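Local coordinates for translation initiation factor eIF-2B (Pyrococcus horikoshii, PDB 1VB5), which serves as the regulatory subunit of archaeal initiation factor 2B, a factor associated with exchange of GDP for GTP on initiation factor 2, at the interface of chains A and B. Sequence-based numbering; all coordinates share one arbitrary frame. Chains: chain A/B, translation initiation factor eIF-2B.

Contact 1: the interface of chains A and B. Residues chain A 142, 144, 147, 241; chain B 142, 144, 147, 241.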
loop_
_atom_site.group_PDB
_atom_site.type_symbol
_atom_site.label_atom_id
_atom_site.label_comp_id
_atom_site.label_asym_id
_atom_site.label_seq_id
_atom_site.Cartn_x
_atom_site.Cartn_y
_atom_site.Cartn_z
ATOM N N GLU A 142 4.105 3.455 -7.619
ATOM C CA GLU A 142 3.228 4.099 -8.596
ATOM C C GLU A 142 2.392 5.153 -7.873
ATOM O O GLU A 142 1.982 6.154 -8.467
ATOM C CB GLU A 142 2.330 3.063 -9.287
ATOM C CG GLU A 142 1.426 2.265 -8.362
ATOM C CD GLU A 142 0.640 1.180 -9.094
ATOM O OE1 GLU A 142 -0.158 0.478 -8.434
ATOM O OE2 GLU A 142 0.818 1.027 -10.324
ATOM N N SER A 144 -0.935 5.153 -5.604
ATOM C CA SER A 144 -2.378 5.255 -5.827
ATOM C C SER A 144 -2.950 6.435 -5.033
ATOM O O SER A 144 -2.382 6.841 -4.020
ATOM C CB SER A 144 -3.072 3.963 -5.377
ATOM O OG SER A 144 -2.596 2.839 -6.105
ATOM N N TYR A 147 -1.467 8.081 -9.094
ATOM C CA TYR A 147 -0.230 7.620 -9.708
ATOM C C TYR A 147 0.823 8.690 -9.993
ATOM O O TYR A 147 1.506 8.633 -11.016
ATOM C CB TYR A 147 -0.575 6.869 -10.991
ATOM C CG TYR A 147 -1.520 5.719 -10.734
ATOM C CD1 TYR A 147 -2.719 5.600 -11.439
ATOM C CD2 TYR A 147 -1.221 4.756 -9.771
ATOM C CE1 TYR A 147 -3.602 4.543 -11.184
ATOM C CE2 TYR A 147 -2.092 3.696 -9.509
ATOM C CZ TYR A 147 -3.279 3.597 -10.216
ATOM O OH TYR A 147 -4.139 2.562 -9.948
ATOM N N ARG A 241 -14.020 4.744 -8.315
ATOM C CA ARG A 241 -13.444 3.921 -9.369
ATOM C C ARG A 241 -14.202 2.603 -9.410
ATOM O O ARG A 241 -14.415 1.967 -8.378
ATOM C CB ARG A 241 -11.952 3.669 -9.111
ATOM C CG ARG A 241 -11.146 3.441 -10.389
ATOM C CD ARG A 241 -9.670 3.120 -10.132
ATOM N NE ARG A 241 -9.486 1.819 -9.493
ATOM C CZ ARG A 241 -9.591 1.605 -8.186
ATOM N NH1 ARG A 241 -9.873 2.609 -7.369
ATOM N NH2 ARG A 241 -9.425 0.386 -7.694
ATOM N N GLU B 142 -8.681 -2.054 -1.760
ATOM C CA GLU B 142 -9.047 -2.380 -3.130
ATOM C C GLU B 142 -8.100 -3.469 -3.643
ATOM O O GLU B 142 -8.481 -4.282 -4.491
ATOM C CB GLU B 142 -8.963 -1.132 -4.012
ATOM C CG GLU B 142 -7.586 -0.514 -4.099
ATOM C CD GLU B 142 -7.605 0.867 -4.755
ATOM O OE1 GLU B 142 -6.519 1.467 -4.926
ATOM O OE2 GLU B 142 -8.706 1.352 -5.096
ATOM N N SER B 144 -4.306 -3.467 -5.070
ATOM C CA SER B 144 -3.655 -3.335 -6.372
ATOM C C SER B 144 -2.845 -4.594 -6.668
ATOM O O SER B 144 -2.351 -5.247 -5.752
ATOM C CB SER B 144 -2.726 -2.119 -6.375
ATOM O OG SER B 144 -3.451 -0.938 -6.093
ATOM N N TYR B 147 -7.240 -5.503 -8.035
ATOM C CA TYR B 147 -8.401 -5.066 -7.273
ATOM C C TYR B 147 -9.371 -6.170 -6.853
ATOM O O TYR B 147 -10.584 -6.006 -6.952
ATOM C CB TYR B 147 -9.148 -3.985 -8.062
ATOM C CG TYR B 147 -8.286 -2.784 -8.395
ATOM C CD1 TYR B 147 -8.155 -2.337 -9.708
ATOM C CD2 TYR B 147 -7.573 -2.117 -7.399
ATOM C CE1 TYR B 147 -7.331 -1.260 -10.021
ATOM C CE2 TYR B 147 -6.748 -1.042 -7.698
ATOM C CZ TYR B 147 -6.631 -0.618 -9.009
ATOM O OH TYR B 147 -5.816 0.452 -9.308
ATOM N N ARG B 241 1.257 0.107 -16.542
ATOM C CA ARG B 241 0.282 1.175 -16.336
ATOM C C ARG B 241 0.898 2.407 -16.981
ATOM O O ARG B 241 2.035 2.771 -16.677
ATOM C CB ARG B 241 0.042 1.407 -14.844
ATOM C CG ARG B 241 -0.941 2.531 -14.539
ATOM C CD ARG B 241 -1.243 2.605 -13.049
ATOM N NE ARG B 241 -2.048 1.474 -12.591
ATOM C CZ ARG B 241 -3.332 1.298 -12.894
ATOM N NH1 ARG B 241 -3.966 2.181 -13.659
ATOM N NH2 ARG B 241 -3.987 0.244 -12.430
HETATM O O HOH W 1 -1.572 -0.846 -10.922
HETATM O O HOH W 2 -2.772 0.339 -8.419
HETATM O O HOH W 3 -5.251 2.173 -7.045
#

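Contact 2: the interface of chains A and B. Residues chain A 165-167, 170; chain B 239, 246-247.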
loop_
_atom_site.group_PDB
_atom_site.type_symbol
_atom_site.label_atom_id
_atom_site.label_comp_id
_atom_site.label_asym_id
_atom_site.label_seq_id
_atom_site.Cartn_x
_atom_site.Cartn_y
_atom_site.Cartn_z
ATOM N N VAL A 165 9.821 0.468 -10.775
ATOM C CA VAL A 165 8.551 0.899 -10.199
ATOM C C VAL A 165 7.839 -0.286 -9.547
ATOM O O VAL A 165 7.894 -1.406 -10.056
ATOM C CB VAL A 165 7.618 1.506 -11.278
ATOM C CG1 VAL A 165 6.381 2.096 -10.627
ATOM C CG2 VAL A 165 8.361 2.574 -12.072
ATOM N N ILE A 166 7.175 -0.035 -8.421
ATOM C CA ILE A 166 6.444 -1.076 -7.700
ATOM C C ILE A 166 5.089 -0.535 -7.254
ATOM O O ILE A 166 4.835 0.665 -7.352
ATOM C CB ILE A 166 7.212 -1.535 -6.427
ATOM C CG1 ILE A 166 7.336 -0.368 -5.439
ATOM C CG2 ILE A 166 8.597 -2.062 -6.806
ATOM C CD1 ILE A 166 7.900 -0.760 -4.095
ATOM N N THR A 167 4.214 -1.417 -6.777
ATOM C CA THR A 167 2.911 -0.975 -6.284
ATOM C C THR A 167 3.140 -0.579 -4.832
ATOM O O THR A 167 4.098 -1.035 -4.197
ATOM C CB THR A 167 1.854 -2.097 -6.321
ATOM O OG1 THR A 167 2.309 -3.200 -5.527
ATOM C CG2 THR A 167 1.602 -2.562 -7.763
ATOM N N GLN A 170 3.777 -3.201 -2.160
ATOM C CA GLN A 170 5.054 -3.913 -2.206
ATOM C C GLN A 170 6.238 -3.214 -1.517
ATOM O O GLN A 170 7.377 -3.662 -1.652
ATOM C CB GLN A 170 5.440 -4.187 -3.661
ATOM C CG GLN A 170 4.682 -5.306 -4.348
ATOM C CD GLN A 170 5.003 -5.362 -5.832
ATOM O OE1 GLN A 170 4.374 -4.679 -6.643
ATOM N NE2 GLN A 170 6.004 -6.153 -6.192
ATOM N N LEU B 239 3.128 -6.462 -15.374
ATOM C CA LEU B 239 2.209 -5.348 -15.153
ATOM C C LEU B 239 2.694 -4.078 -15.844
ATOM O O LEU B 239 3.890 -3.768 -15.840
ATOM C CB LEU B 239 2.043 -5.090 -13.651
ATOM C CG LEU B 239 1.243 -3.852 -13.222
ATOM C CD1 LEU B 239 -0.214 -3.993 -13.638
ATOM C CD2 LEU B 239 1.346 -3.682 -11.719
ATOM N N ILE B 246 5.809 -2.106 -14.413
ATOM C CA ILE B 246 5.773 -2.120 -12.963
ATOM C C ILE B 246 6.070 -3.497 -12.386
ATOM O O ILE B 246 5.450 -4.489 -12.765
ATOM C CB ILE B 246 4.390 -1.628 -12.477
ATOM C CG1 ILE B 246 4.131 -0.223 -13.042
ATOM C CG2 ILE B 246 4.323 -1.628 -10.947
ATOM C CD1 ILE B 246 2.703 0.266 -12.878
ATOM N N ARG B 247 7.042 -3.556 -11.485
ATOM C CA ARG B 247 7.391 -4.814 -10.835
ATOM C C ARG B 247 6.114 -5.224 -10.092
ATOM O O ARG B 247 5.457 -4.383 -9.468
ATOM C CB ARG B 247 8.543 -4.590 -9.849
ATOM C CG ARG B 247 9.108 -5.852 -9.228
ATOM C CD ARG B 247 9.799 -6.740 -10.263
ATOM N NE ARG B 247 10.247 -7.995 -9.662
ATOM C CZ ARG B 247 11.346 -8.127 -8.925
ATOM N NH1 ARG B 247 12.129 -7.079 -8.697
ATOM N NH2 ARG B 247 11.657 -9.307 -8.405
#

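Contact 1: the interface of chains A and B
B:Arg241 lies over the face of A:Tyr147, while A:Arg241 directs NH2 at the face of B:Tyr147, joining two copies of a member of the eIF-2B alpha/beta/delta family about a two-fold axis. The chain of B:Arg241 leaves CB extended, with CG anti to the backbone N (chi1 179°), and this carries CD to the tyrosine. There CD stands over the middle of the A:Tyr147 ring, 3.5 Å from its centroid, a CH-pi contact. The turn at chi3 (-70°) then swings the guanidinium along the ring toward the hydroxyl, its plane only 13° from that of the ring. The A:Tyr147 OH consequently sits over the guanidinium face, 3.3 Å from B:Arg241 CZ, while NH1 packs against CE1. On the other edge NE and NH2 both reach water 1, which lies in the guanidinium plane and also contacts the two carboxylate oxygens of A:Glu142. Direct approach is longer, a salt bridge of 3.7 Å from B:Arg241 NE to A:Glu142 OE2, so the pairing here appears to run mainly through water 1.

The twin is built differently. A:Arg241 NH2 points at the centre of the B:Tyr147 ring, 3.0 Å from the centroid, as a cation-pi contact with the planes steeply inclined; the approach is unusually short and its exact spacing doubtful. Its NH1 makes a direct hydrogen bond and salt bridge of 2.8 Å to B:Glu142 OE2, met on the syn side but well out of the carboxylate plane; the accompanying NH2 bond is weak. Between the arginines, the tyrosine hydroxyls arrive from opposite directions and hydrogen-bond, A:Tyr147 OH to B:Tyr147 OH, at 2.8 Å. Waters 2 and 3 each contact both hydroxyls. Water 2 also ties A:Glu142 OE1 (2.6 Å) to B:Ser144 OG, and water 3 ties B:Glu142 OE1 (2.6 Å) to A:Ser144 OG, so the serines join the network through water.

Contact 2: the interface of chains A and B
B:Arg247 and B:Ile246 meet A:Val165 near the end of strand 163-166, and these three residues carry most of the surface buried here. The firm polar link is made by backbone: the amide N of B:Arg247 donates to the carbonyl O of A:Val165 at 2.7 Å, with 149° at the hydrogen. A:Val165 and B:Ile246 form a parallel beta bridge, so the strand of one subunit is paired with a loop segment of the other.

Side chains fill in around that bond. B:Ile246 divides its branches between two neighbours. With CG1 beside its own backbone N (chi1 -57°), it turns the CG1 branch toward A:Val165, where CG1 meets CG1 at 4.0 Å as the two side chains cross obliquely. The other branch, CG2, lies against the backbone of the next residue, 3.9 Å from A:Ile166 CA, and also packs near the A:Val165 carbonyl oxygen. B:Arg247 contributes the base of its side chain: CB lies 3.3 Å from A:Val165 O, beside the oxygen that its own amide engages, and 4.0 Å from A:Ile166 CG2. The contact thus uses the aliphatic root of the arginine. At the margin, A:Thr167 CG2 reaches B:Leu239 CD2 at 4.1 Å, a light methyl contact.

Within chain A, the extended A:Gln170 side chain reaches A:Thr167. With the amide as modelled, A:Thr167 OG1 donates to A:Gln170 OE1 at 2.8 Å, in the carbonyl plane and on a lone pair, and A:Thr167 N approaches the same oxygen from above that plane. The bond from A:Thr167 N favours this orientation, but the close B:Arg247 carbonyl oxygen, a second acceptor facing OE1, speaks against it; the structure alone does not show which holds. Sequence-independent main-chain pairing with apolar flanks probably helps set the register of the strand end against the partner loop, and may help align the two copies in this two-fold assembly.

Contact 1 and contact 2 belong to one two-fold symmetric interface, with the centres of their C-alpha atoms about 10 Å apart. They have no residue in common, but the same stretch of chain B serves both: strand 240-241 supplies B:Arg241, whose A copy also takes part in contact 1, while B:Leu239 before it and the loop after strand 244-245 supply contact 2. The character differs, since contact 1 is polar and hydrated and contact 2 rests on main-chain pairing and apolar packing. Symmetry repeats contact 2 with the chains exchanged. Together they could hold the subunits in a defined orientation, consistent with a dimeric regulatory assembly.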